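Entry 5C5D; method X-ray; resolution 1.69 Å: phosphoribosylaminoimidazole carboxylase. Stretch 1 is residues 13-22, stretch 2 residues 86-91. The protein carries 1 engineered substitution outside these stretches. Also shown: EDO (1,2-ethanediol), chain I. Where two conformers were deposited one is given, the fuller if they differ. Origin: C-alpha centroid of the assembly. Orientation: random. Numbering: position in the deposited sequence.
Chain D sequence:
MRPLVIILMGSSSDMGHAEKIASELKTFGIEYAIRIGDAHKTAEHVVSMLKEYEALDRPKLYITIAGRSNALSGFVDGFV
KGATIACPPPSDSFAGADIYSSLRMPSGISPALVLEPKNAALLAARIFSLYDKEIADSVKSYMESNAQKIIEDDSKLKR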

# COMPACT_ATOMS: atom_id res chain seq x y z
N SER D 13 23.73 -14.14 6.98
CA SER D 13 23.54 -12.69 7.03
C SER D 13 22.54 -12.32 8.11
O SER D 13 22.49 -11.15 8.52
CB SER D 13 23.09 -12.16 5.66
OG SER D 13 21.80 -12.63 5.31
N ASP D 14 21.74 -13.30 8.56
CA ASP D 14 20.73 -13.10 9.61
C ASP D 14 21.24 -13.30 11.03
O ASP D 14 20.45 -13.28 11.97
CB ASP D 14 19.53 -14.06 9.43
CG ASP D 14 18.92 -14.06 8.02
OD1 ASP D 14 18.59 -12.96 7.54
OD2 ASP D 14 18.69 -15.18 7.44
N MET D 15 22.55 -13.46 11.22
CA MET D 15 23.06 -13.93 12.51
C MET D 15 22.75 -12.93 13.63
O MET D 15 22.40 -13.33 14.74
CB MET D 15 24.56 -14.20 12.40
CG MET D 15 25.24 -14.69 13.67
SD MET D 15 24.56 -16.27 14.29
CE MET D 15 25.00 -17.38 12.97
N GLY D 16 22.83 -11.64 13.33
CA GLY D 16 22.56 -10.63 14.35
C GLY D 16 21.15 -10.73 14.92
O GLY D 16 20.93 -10.57 16.11
N HIS D 17 20.19 -10.98 14.04
CA HIS D 17 18.79 -11.17 14.40
C HIS D 17 18.62 -12.41 15.25
O HIS D 17 18.00 -12.39 16.31
CB HIS D 17 17.97 -11.24 13.10
CG HIS D 17 16.50 -11.25 13.30
ND1 HIS D 17 15.79 -10.11 13.59
CD2 HIS D 17 15.59 -12.25 13.19
CE1 HIS D 17 14.50 -10.41 13.67
NE2 HIS D 17 14.35 -11.70 13.42
N ALA D 18 19.25 -13.49 14.82
CA ALA D 18 19.22 -14.73 15.60
C ALA D 18 19.83 -14.52 16.99
O ALA D 18 19.34 -15.07 17.98
CB ALA D 18 19.96 -15.82 14.86
N GLU D 19 20.91 -13.75 17.09
CA GLU D 19 21.56 -13.52 18.37
C GLU D 19 20.66 -12.77 19.33
O GLU D 19 20.71 -13.00 20.55
CB GLU D 19 22.88 -12.76 18.17
CG GLU D 19 23.98 -13.62 17.55
CD GLU D 19 25.23 -12.84 17.18
OE1 GLU D 19 25.14 -11.64 16.84
OE2 GLU D 19 26.32 -13.44 17.24
N LYS D 20 19.84 -11.86 18.81
CA LYS D 20 18.91 -11.15 19.67
C LYS D 20 17.93 -12.09 20.29
O LYS D 20 17.56 -11.94 21.46
CB LYS D 20 18.15 -10.07 18.91
CG LYS D 20 18.99 -8.85 18.64
CD LYS D 20 18.22 -7.83 17.87
CE LYS D 20 18.98 -6.55 17.82
NZ LYS D 20 18.02 -5.46 17.60
N ILE D 21 17.49 -13.08 19.51
CA ILE D 21 16.57 -14.06 20.04
C ILE D 21 17.26 -14.94 21.07
O ILE D 21 16.71 -15.20 22.14
CB ILE D 21 15.99 -14.95 18.92
CG1 ILE D 21 15.25 -14.07 17.92
CG2 ILE D 21 15.04 -16.02 19.50
CD1 ILE D 21 14.83 -14.80 16.63
N ALA D 22 18.46 -15.38 20.75
CA ALA D 22 19.16 -16.32 21.63
C ALA D 22 19.46 -15.62 22.95
O ALA D 22 19.30 -16.20 24.02
CB ALA D 22 20.43 -16.82 20.98
N ALA D 86 7.75 -18.20 13.36
CA ALA D 86 8.44 -17.41 12.33
C ALA D 86 8.79 -16.05 12.88
O ALA D 86 7.93 -15.37 13.39
CB ALA D 86 7.55 -17.23 11.12
N CYS D 87 10.05 -15.66 12.75
CA CYS D 87 10.47 -14.33 13.17
C CYS D 87 11.41 -13.81 12.10
O CYS D 87 12.63 -13.92 12.21
CB CYS D 87 11.14 -14.39 14.53
SG CYS D 87 11.55 -12.74 15.16
N PRO D 88 10.83 -13.24 11.02
CA PRO D 88 11.65 -12.80 9.91
C PRO D 88 12.44 -11.55 10.29
O PRO D 88 12.01 -10.80 11.18
CB PRO D 88 10.64 -12.52 8.81
CG PRO D 88 9.39 -12.14 9.52
CD PRO D 88 9.39 -13.03 10.75
N PRO D 89 13.59 -11.32 9.64
CA PRO D 89 14.34 -10.10 9.88
C PRO D 89 13.56 -8.93 9.34
O PRO D 89 12.73 -9.09 8.45
CB PRO D 89 15.64 -10.32 9.10
CG PRO D 89 15.28 -11.26 7.99
CD PRO D 89 14.13 -12.11 8.52
N PRO D 90 13.78 -7.75 9.90
CA PRO D 90 12.98 -6.62 9.41
C PRO D 90 13.48 -6.13 8.07
O PRO D 90 14.68 -6.22 7.77
CB PRO D 90 13.17 -5.57 10.51
CG PRO D 90 14.50 -5.88 11.10
CD PRO D 90 14.56 -7.39 11.09
N SER D 91 12.56 -5.65 7.24
CA SER D 91 12.94 -5.08 5.97
C SER D 91 12.01 -3.96 5.63
O SER D 91 10.81 -4.05 5.92
CB SER D 91 12.89 -6.09 4.83
OG SER D 91 13.15 -5.41 3.62
C1 EDO I . 9.36 -8.09 6.86
O1 EDO I . 9.60 -8.71 8.11
C2 EDO I . 8.85 -6.70 7.17
O2 EDO I . 9.68 -6.10 8.18

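The contact between helix 15-22 and the extended, proline-rich segment 86-91 centres on His17, which buries more area against the other stretch than any other residue here. Its CA-to-CB bond points toward segment 86-91, and the t rotamer (chi1 -172°) with chi2 at 78° carries the imidazole across the gap, so that NE2 donates a hydrogen bond to the backbone O of Cys87 (3.1 Å), near the plane of the ring. The N-H...O angle of 135° makes this bond bent. The same orientation lays one ring face over Pro89, whose CA sits 3.8 Å from the ring centroid and 11° off its normal, a CH-pi contact; a flat aromatic ring with a polar edge can serve both partners at once. The CA-to-CB bond of Cys87 points toward the helix, and its t rotamer (chi1 -175°) places SG obliquely to the imidazole, 4.5 Å from the ring centroid and 4.1 Å from CD1 of Ile21. One helical turn after His17, Ile21 (m, t) extends CD1 to this buried thiol, an apolar partner suited to sulfur. At the helix N-cap, Asp14 (m) makes no capping bond; its OD1 lies 3.7 Å from CG of Pro89, while OD2 is hydrogen-bonded elsewhere in the structure. Pro90 adds a smaller contact, its CD 3.9 Å from ND1 of His17.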